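Local coordinates for protein beta-galactosidase (Trichoderma reesei, PDB 3OG2) that probably hydrolyses terminal non-reducing beta-D-galactose residues from beta-D-galactosides, as a family 35 glycoside hydrolase built on a TIM barrel, at residues A[450-454]-A[466-471]; A[726-732]-A[804-810]. All coordinates share one frame; numbering follows the deposited sequence.

Interaction 1: A[450-454]-A[466-471]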
loop_
_atom_site.group_PDB
_atom_site.type_symbol
_atom_site.label_atom_id
_atom_site.label_comp_id
_atom_site.label_asym_id
_atom_site.label_seq_id
_atom_site.Cartn_x
_atom_site.Cartn_y
_atom_site.Cartn_z
ATOM N N SER A 450 11.780 11.651 18.764
ATOM C CA SER A 450 10.773 12.514 19.420
ATOM C C SER A 450 10.097 11.672 20.491
ATOM O O SER A 450 9.921 10.475 20.323
ATOM C CB SER A 450 9.775 12.983 18.371
ATOM O OG SER A 450 8.742 13.751 18.951
ATOM N N LYS A 451 9.739 12.304 21.606
ATOM C CA LYS A 451 9.152 11.567 22.715
ATOM C C LYS A 451 7.871 12.219 23.141
ATOM O O LYS A 451 7.746 13.422 22.972
ATOM C CB LYS A 451 10.095 11.545 23.927
ATOM C CG LYS A 451 11.346 10.735 23.533
ATOM C CD LYS A 451 11.956 9.957 24.663
ATOM C CE LYS A 451 13.352 9.517 24.227
ATOM N NZ LYS A 451 13.262 8.151 23.629
ATOM N N ILE A 452 6.988 11.438 23.723
ATOM C CA ILE A 452 5.825 11.955 24.415
ATOM C C ILE A 452 6.016 11.689 25.907
ATOM O O ILE A 452 6.111 10.562 26.370
ATOM C CB ILE A 452 4.510 11.349 23.902
ATOM C CG1 ILE A 452 4.604 11.134 22.388
ATOM C CG2 ILE A 452 3.323 12.200 24.348
ATOM C CD1 ILE A 452 3.502 11.730 21.532
ATOM N N HIS A 453 6.097 12.789 26.681
ATOM C CA HIS A 453 6.107 12.715 28.142
ATOM C C HIS A 453 4.682 12.959 28.620
ATOM O O HIS A 453 3.906 13.629 27.931
ATOM C CB HIS A 453 7.052 13.721 28.763
ATOM C CG HIS A 453 8.459 13.630 28.260
ATOM N ND1 HIS A 453 9.114 12.434 27.985
ATOM C CD2 HIS A 453 9.366 14.581 28.003
ATOM C CE1 HIS A 453 10.366 12.686 27.571
ATOM N NE2 HIS A 453 10.534 13.997 27.566
ATOM N N VAL A 454 4.309 12.412 29.778
ATOM C CA VAL A 454 2.948 12.577 30.268
ATOM C C VAL A 454 2.917 13.032 31.717
ATOM O O VAL A 454 3.837 12.793 32.493
ATOM C CB VAL A 454 2.137 11.252 30.154
ATOM C CG1 VAL A 454 1.988 10.814 28.694
ATOM C CG2 VAL A 454 2.769 10.120 30.938
ATOM N N TYR A 466 3.838 11.595 36.717
ATOM C CA TYR A 466 4.483 11.943 35.442
ATOM C C TYR A 466 5.253 10.719 34.967
ATOM O O TYR A 466 5.598 9.852 35.782
ATOM C CB TYR A 466 5.398 13.160 35.532
ATOM C CG TYR A 466 6.503 13.001 36.574
ATOM C CD1 TYR A 466 7.706 12.374 36.290
ATOM C CD2 TYR A 466 6.320 13.511 37.872
ATOM C CE1 TYR A 466 8.736 12.227 37.233
ATOM C CE2 TYR A 466 7.335 13.356 38.818
ATOM C CZ TYR A 466 8.520 12.732 38.492
ATOM O OH TYR A 466 9.457 12.608 39.508
ATOM N N SER A 467 5.569 10.732 33.693
ATOM C CA SER A 467 6.596 9.810 33.196
ATOM C C SER A 467 7.339 10.439 32.034
ATOM O O SER A 467 6.670 11.010 31.135
ATOM C CB SER A 467 5.946 8.509 32.716
ATOM O OG SER A 467 6.964 7.637 32.197
ATOM N N THR A 468 8.661 10.331 32.041
ATOM C CA THR A 468 9.433 10.742 30.890
ATOM C C THR A 468 9.556 9.562 29.932
ATOM O O THR A 468 9.583 9.742 28.697
ATOM C CB THR A 468 10.833 11.240 31.258
ATOM O OG1 THR A 468 11.593 10.153 31.815
ATOM C CG2 THR A 468 10.779 12.310 32.358
ATOM N N ALA A 469 9.585 8.340 30.463
ATOM C CA ALA A 469 9.612 7.195 29.545
ATOM C C ALA A 469 8.287 7.041 28.838
ATOM O O ALA A 469 7.237 7.392 29.402
ATOM C CB ALA A 469 9.890 5.948 30.411
ATOM N N GLU A 470 8.334 6.477 27.640
ATOM C CA GLU A 470 7.122 6.330 26.860
ATOM C C GLU A 470 6.366 5.082 27.251
ATOM O O GLU A 470 6.933 4.089 27.707
ATOM C CB GLU A 470 7.532 6.340 25.367
ATOM C CG GLU A 470 8.046 7.764 25.022
ATOM C CD GLU A 470 8.302 7.973 23.552
ATOM O OE1 GLU A 470 9.354 7.478 23.041
ATOM O OE2 GLU A 470 7.432 8.643 22.928
ATOM N N ILE A 471 5.058 5.154 27.105
ATOM C CA ILE A 471 4.191 4.045 27.459
ATOM C C ILE A 471 3.976 3.179 26.233
ATOM O O ILE A 471 3.609 3.688 25.166
ATOM C CB ILE A 471 2.844 4.592 27.943
ATOM C CG1 ILE A 471 2.992 5.303 29.278
ATOM C CG2 ILE A 471 1.787 3.488 28.086
ATOM C CD1 ILE A 471 2.700 6.729 29.328
HETATM O O HOH W 1 11.282 6.572 24.764
HETATM O O HOH W 2 4.133 7.693 26.055
HETATM O O HOH W 3 5.210 9.108 28.269
#
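Val-454 and Ser-467 form an antiparallel hydrogen-bonded pair, Val-454 N giving to Ser-467 O at 3.1 Å and Ser-467 N to Val-454 O at 2.9 Å, the only bridge between the two segments; by Ile-452 and Glu-470 the CA atoms stand 6.3 Å apart. Side chains and water take over there. The extended Glu-470 side chain crosses that of Ile-452 at about a right angle and brings its carboxylate to the backbone: Ile-452 N donates a hydrogen bond to Glu-470 OE2 at 2.9 Å, from above the carboxylate plane. The same oxygen has a salt bridge to Lys-309. Glu-470 OE1 lies 4.0 Å from Lys-451 NZ, too long for a salt bridge, and a water links the two; NZ itself is paired with Glu-491 and Asp-449. His-453 has CG beside its backbone N (chi1 -55°), which carries ND1 to within 2.8 Å of Thr-468 O, a weak, bent bond at the ring edge, while NE2 is hydrogen-bonded to the hydroxyl of Tyr-423. A second water bridges Ile-452 O and Ala-469 O. This buried contact belongs to the hairpin of strands 450-459 and 462-467, between strands 406-412 and 492-497 of an antiparallel sheet; from Glu-470 the chain passes into another sheet, beside strand 481-487.

Interaction 2: A[726-732]-A[804-810]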
loop_
_atom_site.group_PDB
_atom_site.type_symbol
_atom_site.label_atom_id
_atom_site.label_comp_id
_atom_site.label_asym_id
_atom_site.label_seq_id
_atom_site.Cartn_x
_atom_site.Cartn_y
_atom_site.Cartn_z
ATOM N N GLN A 726 11.233 6.160 -49.500
ATOM C CA GLN A 726 10.196 6.979 -48.885
ATOM C C GLN A 726 10.676 7.335 -47.486
ATOM O O GLN A 726 11.520 6.620 -46.953
ATOM C CB GLN A 726 8.866 6.225 -48.901
ATOM C CG GLN A 726 8.463 6.050 -50.388
ATOM C CD GLN A 726 7.058 5.621 -50.620
ATOM O OE1 GLN A 726 6.541 5.691 -51.727
ATOM N NE2 GLN A 726 6.372 5.188 -49.554
ATOM N N GLN A 727 10.099 8.415 -46.964
ATOM C CA GLN A 727 10.484 8.878 -45.657
ATOM C C GLN A 727 9.247 8.757 -44.767
ATOM O O GLN A 727 8.182 9.250 -45.118
ATOM C CB GLN A 727 10.959 10.327 -45.725
ATOM C CG GLN A 727 12.207 10.512 -46.613
ATOM C CD GLN A 727 13.438 9.729 -46.255
ATOM O OE1 GLN A 727 14.261 9.456 -47.175
ATOM N NE2 GLN A 727 13.614 9.363 -44.979
ATOM N N LEU A 728 9.435 8.112 -43.629
ATOM C CA LEU A 728 8.353 7.939 -42.675
ATOM C C LEU A 728 8.635 8.703 -41.385
ATOM O O LEU A 728 9.710 8.580 -40.784
ATOM C CB LEU A 728 8.265 6.436 -42.326
ATOM C CG LEU A 728 7.258 6.097 -41.230
ATOM C CD1 LEU A 728 5.847 6.392 -41.729
ATOM C CD2 LEU A 728 7.473 4.618 -40.868
ATOM N N PHE A 729 7.677 9.480 -40.948
ATOM C CA PHE A 729 7.684 10.193 -39.676
ATOM C C PHE A 729 6.638 9.489 -38.859
ATOM O O PHE A 729 5.506 9.317 -39.372
ATOM C CB PHE A 729 7.316 11.682 -39.868
ATOM C CG PHE A 729 6.918 12.326 -38.557
ATOM C CD1 PHE A 729 7.893 12.528 -37.591
ATOM C CD2 PHE A 729 5.605 12.710 -38.331
ATOM C CE1 PHE A 729 7.543 13.115 -36.397
ATOM C CE2 PHE A 729 5.250 13.314 -37.136
ATOM C CZ PHE A 729 6.235 13.529 -36.181
ATOM N N LEU A 730 6.963 9.085 -37.663
ATOM C CA LEU A 730 6.005 8.418 -36.802
ATOM C C LEU A 730 6.082 8.919 -35.371
ATOM O O LEU A 730 7.115 8.864 -34.727
ATOM C CB LEU A 730 6.354 6.950 -36.863
ATOM C CG LEU A 730 5.391 5.930 -36.417
ATOM C CD1 LEU A 730 4.052 5.916 -37.172
ATOM C CD2 LEU A 730 6.084 4.567 -36.571
ATOM N N SER A 731 4.985 9.466 -34.873
ATOM C CA SER A 731 4.893 9.974 -33.517
ATOM C C SER A 731 4.079 9.001 -32.694
ATOM O O SER A 731 2.882 8.793 -32.991
ATOM C CB SER A 731 4.294 11.386 -33.562
ATOM O OG SER A 731 4.198 11.927 -32.254
ATOM N N THR A 732 4.740 8.345 -31.746
ATOM C CA THR A 732 4.064 7.345 -30.900
ATOM C C THR A 732 3.958 7.799 -29.475
ATOM O O THR A 732 4.729 8.636 -28.980
ATOM C CB THR A 732 4.767 5.963 -30.995
ATOM O OG1 THR A 732 6.161 6.126 -30.606
ATOM C CG2 THR A 732 4.697 5.370 -32.389
ATOM N N ILE A 804 -0.589 5.884 -32.007
ATOM C CA ILE A 804 0.108 6.752 -32.964
ATOM C C ILE A 804 -0.588 8.097 -32.947
ATOM O O ILE A 804 -1.765 8.204 -33.252
ATOM C CB ILE A 804 0.123 6.135 -34.372
ATOM C CG1 ILE A 804 0.915 4.803 -34.352
ATOM C CG2 ILE A 804 0.679 7.110 -35.412
ATOM C CD1 ILE A 804 0.720 3.952 -35.585
ATOM N N LEU A 805 0.168 9.133 -32.553
ATOM C CA LEU A 805 -0.374 10.498 -32.501
ATOM C C LEU A 805 -0.350 11.147 -33.858
ATOM O O LEU A 805 -1.176 12.044 -34.115
ATOM C CB LEU A 805 0.530 11.352 -31.569
ATOM C CG LEU A 805 0.582 10.882 -30.133
ATOM C CD1 LEU A 805 1.464 11.830 -29.324
ATOM C CD2 LEU A 805 -0.818 10.818 -29.561
ATOM N N ASP A 806 0.633 10.839 -34.695
ATOM C CA ASP A 806 0.774 11.535 -35.965
ATOM C C ASP A 806 1.716 10.707 -36.805
ATOM O O ASP A 806 2.523 9.906 -36.294
ATOM C CB ASP A 806 1.402 12.931 -35.782
ATOM C CG ASP A 806 1.132 13.870 -36.934
ATOM O OD1 ASP A 806 0.442 13.467 -37.896
ATOM O OD2 ASP A 806 1.573 15.029 -36.850
ATOM N N TYR A 807 1.658 10.875 -38.108
ATOM C CA TYR A 807 2.603 10.261 -39.024
ATOM C C TYR A 807 2.595 11.035 -40.336
ATOM O O TYR A 807 1.664 11.742 -40.651
ATOM C CB TYR A 807 2.244 8.793 -39.293
ATOM C CG TYR A 807 0.950 8.569 -40.025
ATOM C CD1 TYR A 807 0.877 8.515 -41.439
ATOM C CD2 TYR A 807 -0.237 8.399 -39.323
ATOM C CE1 TYR A 807 -0.296 8.322 -42.126
ATOM C CE2 TYR A 807 -1.439 8.187 -39.985
ATOM C CZ TYR A 807 -1.451 8.161 -41.360
ATOM O OH TYR A 807 -2.637 7.927 -41.995
ATOM N N ALA A 808 3.628 10.761 -41.116
ATOM C CA ALA A 808 3.667 11.325 -42.467
ATOM C C ALA A 808 4.543 10.362 -43.272
ATOM O O ALA A 808 5.645 10.011 -42.819
ATOM C CB ALA A 808 4.264 12.715 -42.515
ATOM N N LEU A 809 4.078 9.954 -44.406
ATOM C CA LEU A 809 4.873 9.096 -45.299
ATOM C C LEU A 809 5.008 9.872 -46.603
ATOM O O LEU A 809 3.981 10.244 -47.197
ATOM C CB LEU A 809 4.130 7.783 -45.524
ATOM C CG LEU A 809 4.908 6.796 -46.421
ATOM C CD1 LEU A 809 6.275 6.427 -45.859
ATOM C CD2 LEU A 809 4.068 5.532 -46.609
ATOM N N THR A 810 6.228 10.116 -47.051
ATOM C CA THR A 810 6.425 10.960 -48.217
ATOM C C THR A 810 7.329 10.224 -49.216
ATOM O O THR A 810 8.245 9.490 -48.822
ATOM C CB THR A 810 7.033 12.339 -47.857
ATOM O OG1 THR A 810 8.173 12.098 -47.008
ATOM C CG2 THR A 810 6.085 13.252 -47.087
HETATM O O HOH W 4 7.732 12.000 -44.037
#
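Strands 726-732 and 804-810 run antiparallel up to a classic beta bulge, at which Ser-731 is matched by two residues, Leu-805 and Asp-806. Ser-731 O takes a bond from Leu-805 N at 2.8 Å and a weak one from Asp-806 N at 3.5 Å, and Ser-731 N gives to Asp-806 O. Away from the bulge, Phe-729 with Ala-808 and Gln-727 with Thr-810 each exchange two backbone bonds. Phe-729 has CG trans to its own N (chi1 163°), which sends the ring across to strand 804-810, its CE2 edge 4.1 Å from Asp-806 OD2; ring and carboxylate planes stand 86° apart. On that face, too, a water joins Gln-727 O to Thr-810 OG1. The other face is largely apolar. Leu-730 CD1 sits 4.0 Å from both Ile-804 CG2 and Tyr-807 CB, while Leu-809 CD1 packs 4.1 Å from Leu-728 CB. Gln-726 NE2 lies 3.8 Å from Leu-809 CD2, its OE1 held by the backbone N of Arg-722. Strand 726-733 is the middle of a three-stranded sheet, with 760-767 along its other edge; the leucine face rests on strands 713-720 and 775-782 of a second sheet, and Tyr-807 meets the Trp-821 ring on strand 820-824.

How the interactions relate
Following the chain from its N terminus, interaction 1 comes first and closes a short loop, with 11 residues between 450-454 and 466-471, within beta-galactosidase domain 2. Interaction 2 opens much later and spans 71 residues, closing a long excursion that contains strands 740-744, 747-752, 760-767 and 775-782. The two are in series and neither nest nor cross. The centres of interaction 1 and interaction 2 are about 68 Å apart, on opposite sides of the chain's centre. Interaction 1 joins the two strands of a hairpin at the point where the chain leaves one sheet for another; interaction 2 brings sequence-distant strands side by side in a beta domain of the second half of the chain.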